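PDB 2RIJ: 2,3,4,5-tetrahydropyridine-2,6-dicarboxylate N-succinyltransferase from Campylobacter jejuni, which probably catalyses the transfer of a succinyl group from succinyl-CoA to tetrahydrodipicolinate, opening its ring, in the succinylase route of lysine biosynthesis. Local coordinates for residues 225-230 against 242-247; 258-263 against 276-281; 271-276 against 297-302. One frame throughout, in Å; residues are numbered along the deposited sequence. Where two conformers were deposited one is given.

Contact 1. Residues 225-230 against 242-247; sequences KVRMGA and ASYVNF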
loop_
_atom_site.group_PDB
_atom_site.type_symbol
_atom_site.label_atom_id
_atom_site.label_comp_id
_atom_site.label_asym_id
_atom_site.label_seq_id
_atom_site.Cartn_x
_atom_site.Cartn_y
_atom_site.Cartn_z
ATOM N N LYS A 225 -20.792 33.069 15.126
ATOM C CA LYS A 225 -20.733 31.625 14.860
ATOM C C LYS A 225 -22.079 30.887 14.934
ATOM O O LYS A 225 -22.121 29.701 14.650
ATOM C CB LYS A 225 -19.769 30.943 15.812
ATOM C CG LYS A 225 -18.304 31.402 15.751
ATOM C CD LYS A 225 -17.863 31.740 14.311
ATOM C CE LYS A 225 -16.338 31.982 14.195
ATOM N NZ LYS A 225 -15.651 30.652 14.227
ATOM N N VAL A 226 -23.134 31.586 15.332
ATOM C CA VAL A 226 -24.496 31.021 15.374
ATOM C C VAL A 226 -25.461 31.933 14.648
ATOM O O VAL A 226 -25.822 33.022 15.125
ATOM C CB VAL A 226 -24.952 30.710 16.813
ATOM C CG1 VAL A 226 -26.329 29.965 16.822
ATOM C CG2 VAL A 226 -23.891 29.880 17.555
ATOM N N ARG A 227 -25.890 31.483 13.474
ATOM C CA ARG A 227 -26.867 32.215 12.706
ATOM C C ARG A 227 -28.272 32.094 13.308
ATOM O O ARG A 227 -28.633 31.077 13.928
ATOM C CB ARG A 227 -26.840 31.724 11.278
ATOM C CG ARG A 227 -27.084 32.787 10.222
ATOM C CD ARG A 227 -26.926 32.114 8.884
ATOM N NE ARG A 227 -26.804 33.051 7.773
ATOM C CZ ARG A 227 -26.721 32.691 6.513
ATOM N NH1 ARG A 227 -26.752 31.423 6.210
ATOM N NH2 ARG A 227 -26.597 33.586 5.546
HETATM N N MSE A 228 -29.064 33.155 13.154
HETATM C CA MSE A 228 -30.494 33.062 13.476
HETATM C C MSE A 228 -31.176 31.918 12.688
HETATM O O MSE A 228 -30.886 31.705 11.517
HETATM C CB MSE A 228 -31.167 34.426 13.244
HETATM C CG MSE A 228 -32.635 34.500 13.651
HETATM SE SE MSE A 228 -32.901 33.951 15.496
HETATM C CE MSE A 228 -34.846 34.307 15.530
ATOM N N GLY A 229 -32.048 31.163 13.364
ATOM C CA GLY A 229 -32.579 29.919 12.856
ATOM C C GLY A 229 -31.860 28.632 13.306
ATOM O O GLY A 229 -32.346 27.560 13.022
ATOM N N ALA A 230 -30.674 28.751 13.918
ATOM C CA ALA A 230 -29.994 27.643 14.544
ATOM C C ALA A 230 -30.821 27.177 15.753
ATOM O O ALA A 230 -31.550 27.959 16.385
ATOM C CB ALA A 230 -28.522 28.037 14.962
ATOM N N ALA A 242 -13.211 27.816 15.146
ATOM C CA ALA A 242 -13.449 27.419 13.769
ATOM C C ALA A 242 -14.814 26.786 13.591
ATOM O O ALA A 242 -15.006 26.010 12.692
ATOM C CB ALA A 242 -12.319 26.480 13.270
ATOM N N SER A 243 -15.741 27.133 14.485
ATOM C CA SER A 243 -17.074 26.581 14.520
ATOM C C SER A 243 -18.059 27.356 13.679
ATOM O O SER A 243 -17.835 28.504 13.297
ATOM C CB SER A 243 -17.614 26.580 15.947
ATOM O OG SER A 243 -16.645 26.126 16.877
ATOM N N TYR A 244 -19.207 26.750 13.469
ATOM C CA TYR A 244 -20.328 27.450 12.900
ATOM C C TYR A 244 -21.583 26.601 13.118
ATOM O O TYR A 244 -21.511 25.393 13.073
ATOM C CB TYR A 244 -20.171 27.716 11.410
ATOM C CG TYR A 244 -21.131 28.783 10.889
ATOM C CD1 TYR A 244 -21.101 30.060 11.406
ATOM C CD2 TYR A 244 -22.081 28.506 9.903
ATOM C CE1 TYR A 244 -21.965 31.023 11.005
ATOM C CE2 TYR A 244 -22.950 29.504 9.453
ATOM C CZ TYR A 244 -22.890 30.746 10.002
ATOM O OH TYR A 244 -23.726 31.737 9.577
ATOM N N VAL A 245 -22.700 27.259 13.388
ATOM C CA VAL A 245 -24.046 26.636 13.286
ATOM C C VAL A 245 -24.913 27.531 12.394
ATOM O O VAL A 245 -25.235 28.705 12.717
ATOM C CB VAL A 245 -24.691 26.412 14.599
ATOM C CG1 VAL A 245 -25.960 25.522 14.440
ATOM C CG2 VAL A 245 -23.651 25.796 15.638
ATOM N N ASN A 246 -25.276 26.978 11.255
ATOM C CA ASN A 246 -26.086 27.686 10.291
ATOM C C ASN A 246 -27.587 27.581 10.656
ATOM O O ASN A 246 -28.003 26.915 11.642
ATOM C CB ASN A 246 -25.807 27.106 8.906
ATOM C CG ASN A 246 -25.994 28.113 7.764
ATOM O OD1 ASN A 246 -26.702 29.084 7.890
ATOM N ND2 ASN A 246 -25.279 27.897 6.666
ATOM N N PHE A 247 -28.419 28.289 9.909
ATOM C CA PHE A 247 -29.852 28.199 10.158
ATOM C C PHE A 247 -30.373 26.813 9.806
ATOM O O PHE A 247 -29.778 26.100 8.950
ATOM C CB PHE A 247 -30.618 29.294 9.404
ATOM C CG PHE A 247 -30.781 29.037 7.969
ATOM C CD1 PHE A 247 -29.854 29.485 7.080
ATOM C CD2 PHE A 247 -31.898 28.371 7.496
ATOM C CE1 PHE A 247 -30.014 29.273 5.727
ATOM C CE2 PHE A 247 -32.077 28.173 6.141
ATOM C CZ PHE A 247 -31.128 28.602 5.268
#
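Arg227, on loop 225-230, meets Tyr244, Val245 and Asn246 at the N-terminal end of the left-handed parallel beta-helix, the fold of this hexapeptide acyltransferase family. The backbones join at one bridge, between Val226 and Val245. Val245 N donates to Lys225 O, and Val245 O accepts from Arg227 N at 3.0 Å, so both polar backbone atoms of Val245 are engaged.

The Arg227 side chain then leads across the contact. Its CB lies 3.5 Å from Tyr244 OH and CG stays by that oxygen, while CD touches both Tyr244 OH and, at 3.2 Å, Asn246 OD1. The chain is extended from CG to NE, with NE 3.8 Å from Tyr244 OH; the guanidinium and ring planes are 54° apart. NH1 donates to Asn246 OD1 at 2.9 Å. That oxygen lies 6° out of the guanidinium plane, and NH1 meets its lone pair in the carbonyl plane. NH2 turns to a salt bridge with Asp203. Asn246 OD1 also accepts from Phe247 N, so two donors grip this one atom.

Lys225 NZ donates to Ser243 O at 3.2 Å, to Pro240 O of its own chain and to Gly241 O of a neighbouring subunit. Arg227 to Ala230 forms a type II turn, closed by Ala230 N bonding to Arg227 O, with Gly229 at its third position, phi 95°. Ala230, the last residue of the turn, packs its CB 3.6 Å from Val245 CG1.

Contact 2. Residues 258-263 against 276-281; sequences EGRISS and GASILG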
loop_
_atom_site.group_PDB
_atom_site.type_symbol
_atom_site.label_atom_id
_atom_site.label_comp_id
_atom_site.label_asym_id
_atom_site.label_seq_id
_atom_site.Cartn_x
_atom_site.Cartn_y
_atom_site.Cartn_z
ATOM N N GLU A 258 -17.056 22.553 18.296
ATOM C CA GLU A 258 -15.862 23.260 17.920
ATOM C C GLU A 258 -15.617 23.236 16.411
ATOM O O GLU A 258 -14.566 23.691 15.901
ATOM C CB GLU A 258 -14.691 22.716 18.676
ATOM C CG GLU A 258 -14.992 22.453 20.089
ATOM C CD GLU A 258 -13.718 22.205 20.880
ATOM O OE1 GLU A 258 -12.878 23.109 20.891
ATOM O OE2 GLU A 258 -13.535 21.131 21.468
ATOM N N GLY A 259 -16.614 22.772 15.694
ATOM C CA GLY A 259 -16.592 22.699 14.223
ATOM C C GLY A 259 -17.889 23.189 13.614
ATOM O O GLY A 259 -18.708 23.859 14.270
ATOM N N ARG A 260 -18.078 22.883 12.334
ATOM C CA ARG A 260 -19.038 23.568 11.494
ATOM C C ARG A 260 -20.211 22.664 11.150
ATOM O O ARG A 260 -20.037 21.579 10.567
ATOM C CB ARG A 260 -18.342 24.047 10.218
ATOM C CG ARG A 260 -17.251 25.061 10.561
ATOM C CD ARG A 260 -16.466 25.454 9.347
ATOM N NE ARG A 260 -15.652 24.346 8.839
ATOM C CZ ARG A 260 -14.406 24.067 9.237
ATOM N NH1 ARG A 260 -13.839 24.704 10.251
ATOM N NH2 ARG A 260 -13.710 23.092 8.644
ATOM N N ILE A 261 -21.384 23.110 11.548
ATOM C CA ILE A 261 -22.629 22.402 11.292
ATOM C C ILE A 261 -23.404 23.139 10.209
ATOM O O ILE A 261 -24.015 24.188 10.448
ATOM C CB ILE A 261 -23.496 22.277 12.536
ATOM C CG1 ILE A 261 -22.668 21.755 13.707
ATOM C CG2 ILE A 261 -24.695 21.338 12.278
ATOM C CD1 ILE A 261 -23.399 21.630 15.026
ATOM N N SER A 262 -23.449 22.541 9.020
ATOM C CA SER A 262 -24.179 23.123 7.865
ATOM C C SER A 262 -25.683 23.035 8.016
ATOM O O SER A 262 -26.228 22.231 8.771
ATOM C CB SER A 262 -23.796 22.394 6.552
ATOM O OG SER A 262 -22.417 22.566 6.241
ATOM N N SER A 263 -26.384 23.879 7.269
ATOM C CA SER A 263 -27.842 23.870 7.274
ATOM C C SER A 263 -28.354 22.481 6.963
ATOM O O SER A 263 -27.811 21.790 6.096
ATOM C CB SER A 263 -28.381 24.895 6.253
ATOM O OG SER A 263 -28.341 26.189 6.806
ATOM N N GLY A 276 -12.386 22.541 14.175
ATOM C CA GLY A 276 -12.244 22.600 12.721
ATOM C C GLY A 276 -12.879 21.458 11.935
ATOM O O GLY A 276 -12.724 21.378 10.729
ATOM N N ALA A 277 -13.598 20.570 12.617
ATOM C CA ALA A 277 -14.333 19.540 11.913
ATOM C C ALA A 277 -15.455 20.178 11.097
ATOM O O ALA A 277 -15.982 21.253 11.422
ATOM C CB ALA A 277 -14.891 18.483 12.872
ATOM N N SER A 278 -15.831 19.495 10.032
ATOM C CA SER A 278 -16.932 19.886 9.154
ATOM C C SER A 278 -17.991 18.804 9.210
ATOM O O SER A 278 -17.667 17.625 9.021
ATOM C CB SER A 278 -16.457 19.994 7.688
ATOM O OG SER A 278 -15.993 21.291 7.350
ATOM N N ILE A 279 -19.244 19.196 9.412
ATOM C CA ILE A 279 -20.391 18.346 9.171
ATOM C C ILE A 279 -21.197 18.952 8.019
ATOM O O ILE A 279 -21.769 20.028 8.159
ATOM C CB ILE A 279 -21.287 18.153 10.405
ATOM C CG1 ILE A 279 -20.467 17.643 11.584
ATOM C CG2 ILE A 279 -22.444 17.185 10.103
ATOM C CD1 ILE A 279 -21.206 17.679 12.917
ATOM N N LEU A 280 -21.262 18.245 6.895
ATOM C CA LEU A 280 -22.006 18.737 5.740
ATOM C C LEU A 280 -23.511 18.557 5.995
ATOM O O LEU A 280 -23.933 17.839 6.947
ATOM C CB LEU A 280 -21.490 18.011 4.479
ATOM C CG LEU A 280 -19.981 18.091 4.184
ATOM C CD1 LEU A 280 -19.756 17.376 2.814
ATOM C CD2 LEU A 280 -19.438 19.501 4.203
ATOM N N GLY A 281 -24.366 19.214 5.205
ATOM C CA GLY A 281 -25.789 19.229 5.572
ATOM C C GLY A 281 -26.736 18.351 4.832
ATOM O O GLY A 281 -27.679 17.799 5.406
HETATM O O HOH W 1 -17.697 23.099 6.659
HETATM O O HOH W 2 -20.290 22.605 7.670
#
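Neighbouring parallel strands of one wall of the left-handed beta-helix, 260-261 and 278-279, meet here through Arg260 and Ser278, both predicted to bind succinyl-CoA; Glu258, the predicted acyl-anhydride residue, precedes strand 260-261 and joins the contact through its backbone O. The two segments run 20° apart, and their pairing is regular: Arg260 N donates to Ala277 O, Arg260 O accepts from Ile279 N at 2.8 Å, and Ser262 N binds Ile279 O with an N-H...O angle of 165°. Ahead of the strands, Gly276 N donates to Glu258 O at 3.0 Å, tying the backbone of the predicted catalytic residue to the next coil.

The Arg260 chain bends at chi3 (-68°), which places NE 3.4 Å from Ser278 OG. NH2 donates to Ser278 OG at 3.2 Å, with the hydroxyl tilted from the guanidinium plane. Water 1 accepts from NE and lies 2.6 Å from Ser278 OG, so it bridges the two. Ser278 has two conformers; its hydroxyl contacts belong to the one described and are doubtful for the other. Over one face of the guanidinium, Ala277 O stands 3.9 Å above the centre. NH1 donates to Ala242 O, and NH2 also donates to Asn302 OD1 of a second subunit.

Farther along, water 2 donates to Ile279 O and lies 2.6 Å from Ser262 OG, so Ile279 O accepts from both water and Ser262 N. Oxygens of two subunits thus limit the rotation of the guanidinium of Arg260, itself a predicted succinyl-CoA residue.

Contact 3. Residues 271-276 against 297-302; sequences SDVGGG and CLLGAN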
loop_
_atom_site.group_PDB
_atom_site.type_symbol
_atom_site.label_atom_id
_atom_site.label_comp_id
_atom_site.label_asym_id
_atom_site.label_seq_id
_atom_site.Cartn_x
_atom_site.Cartn_y
_atom_site.Cartn_z
ATOM N N SER A 271 -22.640 14.339 21.685
ATOM C CA SER A 271 -21.640 14.280 20.641
ATOM C C SER A 271 -20.616 15.374 20.844
ATOM O O SER A 271 -20.861 16.379 21.526
ATOM C CB SER A 271 -22.271 14.350 19.259
ATOM O OG SER A 271 -22.996 13.178 18.980
ATOM N N ASP A 272 -19.449 15.194 20.241
ATOM C CA ASP A 272 -18.352 16.154 20.362
ATOM C C ASP A 272 -17.824 16.429 18.944
ATOM O O ASP A 272 -17.343 15.513 18.278
ATOM C CB ASP A 272 -17.291 15.543 21.231
ATOM C CG ASP A 272 -16.214 16.505 21.621
ATOM O OD1 ASP A 272 -15.548 17.078 20.723
ATOM O OD2 ASP A 272 -15.995 16.658 22.847
ATOM N N VAL A 273 -18.037 17.649 18.482
ATOM C CA VAL A 273 -17.629 18.103 17.151
ATOM C C VAL A 273 -16.280 18.792 17.380
ATOM O O VAL A 273 -16.206 19.851 18.017
ATOM C CB VAL A 273 -18.627 19.042 16.513
ATOM C CG1 VAL A 273 -18.184 19.442 15.045
ATOM C CG2 VAL A 273 -20.054 18.466 16.557
ATOM N N GLY A 274 -15.214 18.136 16.948
ATOM C CA GLY A 274 -13.853 18.586 17.239
ATOM C C GLY A 274 -13.465 19.852 16.464
ATOM O O GLY A 274 -14.153 20.276 15.531
ATOM N N GLY A 275 -12.344 20.439 16.888
ATOM C CA GLY A 275 -11.900 21.735 16.416
ATOM C C GLY A 275 -11.691 21.672 14.912
ATOM O O GLY A 275 -10.924 20.853 14.412
ATOM N N GLY A 276 -12.386 22.541 14.175
ATOM C CA GLY A 276 -12.244 22.600 12.721
ATOM C C GLY A 276 -12.879 21.458 11.935
ATOM O O GLY A 276 -12.724 21.378 10.729
ATOM N N CYS A 297 -21.530 10.710 19.359
ATOM C CA CYS A 297 -20.546 10.571 18.308
ATOM C C CYS A 297 -19.359 11.489 18.609
ATOM O O CYS A 297 -19.537 12.543 19.221
ATOM C CB CYS A 297 -21.126 10.930 16.955
ATOM S SG CYS A 297 -22.306 9.697 16.374
ATOM N N LEU A 298 -18.175 11.062 18.188
ATOM C CA LEU A 298 -16.936 11.795 18.396
ATOM C C LEU A 298 -16.336 12.107 17.032
ATOM O O LEU A 298 -15.864 11.211 16.362
ATOM C CB LEU A 298 -15.992 10.897 19.200
ATOM C CG LEU A 298 -14.676 11.408 19.747
ATOM C CD1 LEU A 298 -14.875 12.696 20.524
ATOM C CD2 LEU A 298 -14.094 10.274 20.644
ATOM N N LEU A 299 -16.364 13.370 16.628
ATOM C CA LEU A 299 -15.816 13.800 15.333
ATOM C C LEU A 299 -14.481 14.516 15.596
ATOM O O LEU A 299 -14.433 15.551 16.239
ATOM C CB LEU A 299 -16.811 14.697 14.633
ATOM C CG LEU A 299 -18.215 14.106 14.438
ATOM C CD1 LEU A 299 -19.138 15.084 13.778
ATOM C CD2 LEU A 299 -18.236 12.733 13.693
ATOM N N GLY A 300 -13.412 13.934 15.103
ATOM C CA GLY A 300 -12.097 14.447 15.350
ATOM C C GLY A 300 -11.824 15.820 14.732
ATOM O O GLY A 300 -12.447 16.231 13.750
ATOM N N ALA A 301 -10.876 16.490 15.335
ATOM C CA ALA A 301 -10.356 17.750 14.836
ATOM C C ALA A 301 -10.004 17.606 13.353
ATOM O O ALA A 301 -9.407 16.591 12.901
ATOM C CB ALA A 301 -9.143 18.190 15.677
ATOM N N ASN A 302 -10.377 18.621 12.581
ATOM C CA ASN A 302 -10.150 18.678 11.142
ATOM C C ASN A 302 -10.680 17.498 10.317
ATOM O O ASN A 302 -10.289 17.321 9.180
ATOM C CB ASN A 302 -8.661 18.980 10.890
ATOM C CG ASN A 302 -8.307 20.402 11.232
ATOM O OD1 ASN A 302 -9.090 21.321 10.955
ATOM N ND2 ASN A 302 -7.115 20.618 11.796
HETATM O O HOH W 3 -13.709 15.454 18.810
#
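Asp272 and Val273 pair in parallel with Leu298 and Leu299, adjacent coils on another wall of the left-handed beta-helix, their segments only 5° apart in direction. Backbone bonds come first. Asp272 N donates to Cys297 O, Asp272 O accepts from Leu299 N at 2.9 Å and nearly straight (172°), and Gly274 N reaches Leu299 O. Past the strands Gly275 O accepts from Asn302 N at 2.9 Å, carrying the register round the corner. There Gly275 and Ala301, both predicted to bind succinyl-CoA, meet in a CA-H...O contact, Gly275 O lying 3.2 Å from Ala301 CA.

One side chain extends this pattern backwards: Ser271 OG accepts from Cys297 N at 2.9 Å and also bonds to Gly268 O. Water 3 adds a bridge, donating to Asp272 OD1 and, at 2.7 Å, to Leu299 O, which therefore accepts from both water and Gly274 N.

Apolar contact is modest: Val273 CG2 lies 4.5 Å from Leu299 CD1. Asp272 and Leu298 run side by side in van der Waals contact, Asp272 CB 3.8 Å from Leu298 CD1 in one of the two conformers of the leucine.

Beyond the corner, Asn302 ND2 donates to Gly276 O of a third subunit, joining the contact to the trimer. Within the chain, strand 272-273 lies between 256-257 and 298-299, with 314-315 following, while Val273 and Leu299 both turn their side chains onto Ile279 of strand 278-279.

How the contacts relate
From the N terminus, contact 1 comes first, closing one turn of the beta-helix with eleven residues, 231-241, between its segments. It is complete before contact 2 opens at 258, and the two are in series. Both reach one sheet, in which strand 244-245 neighbours 260-261 and Tyr244 O lies 2.7 Å from Ile261 N. Contacts 2 and 3 instead cross: 271-276 begins inside the loop closed by 258-263 and 276-281, and Gly276 serves both. Contact 3 closes the longest loop, twenty residues, in a different sheet. Ile279 CD1 meets Leu299 CD1 at 3.4 Å, tying the two walls together inside the beta-helix.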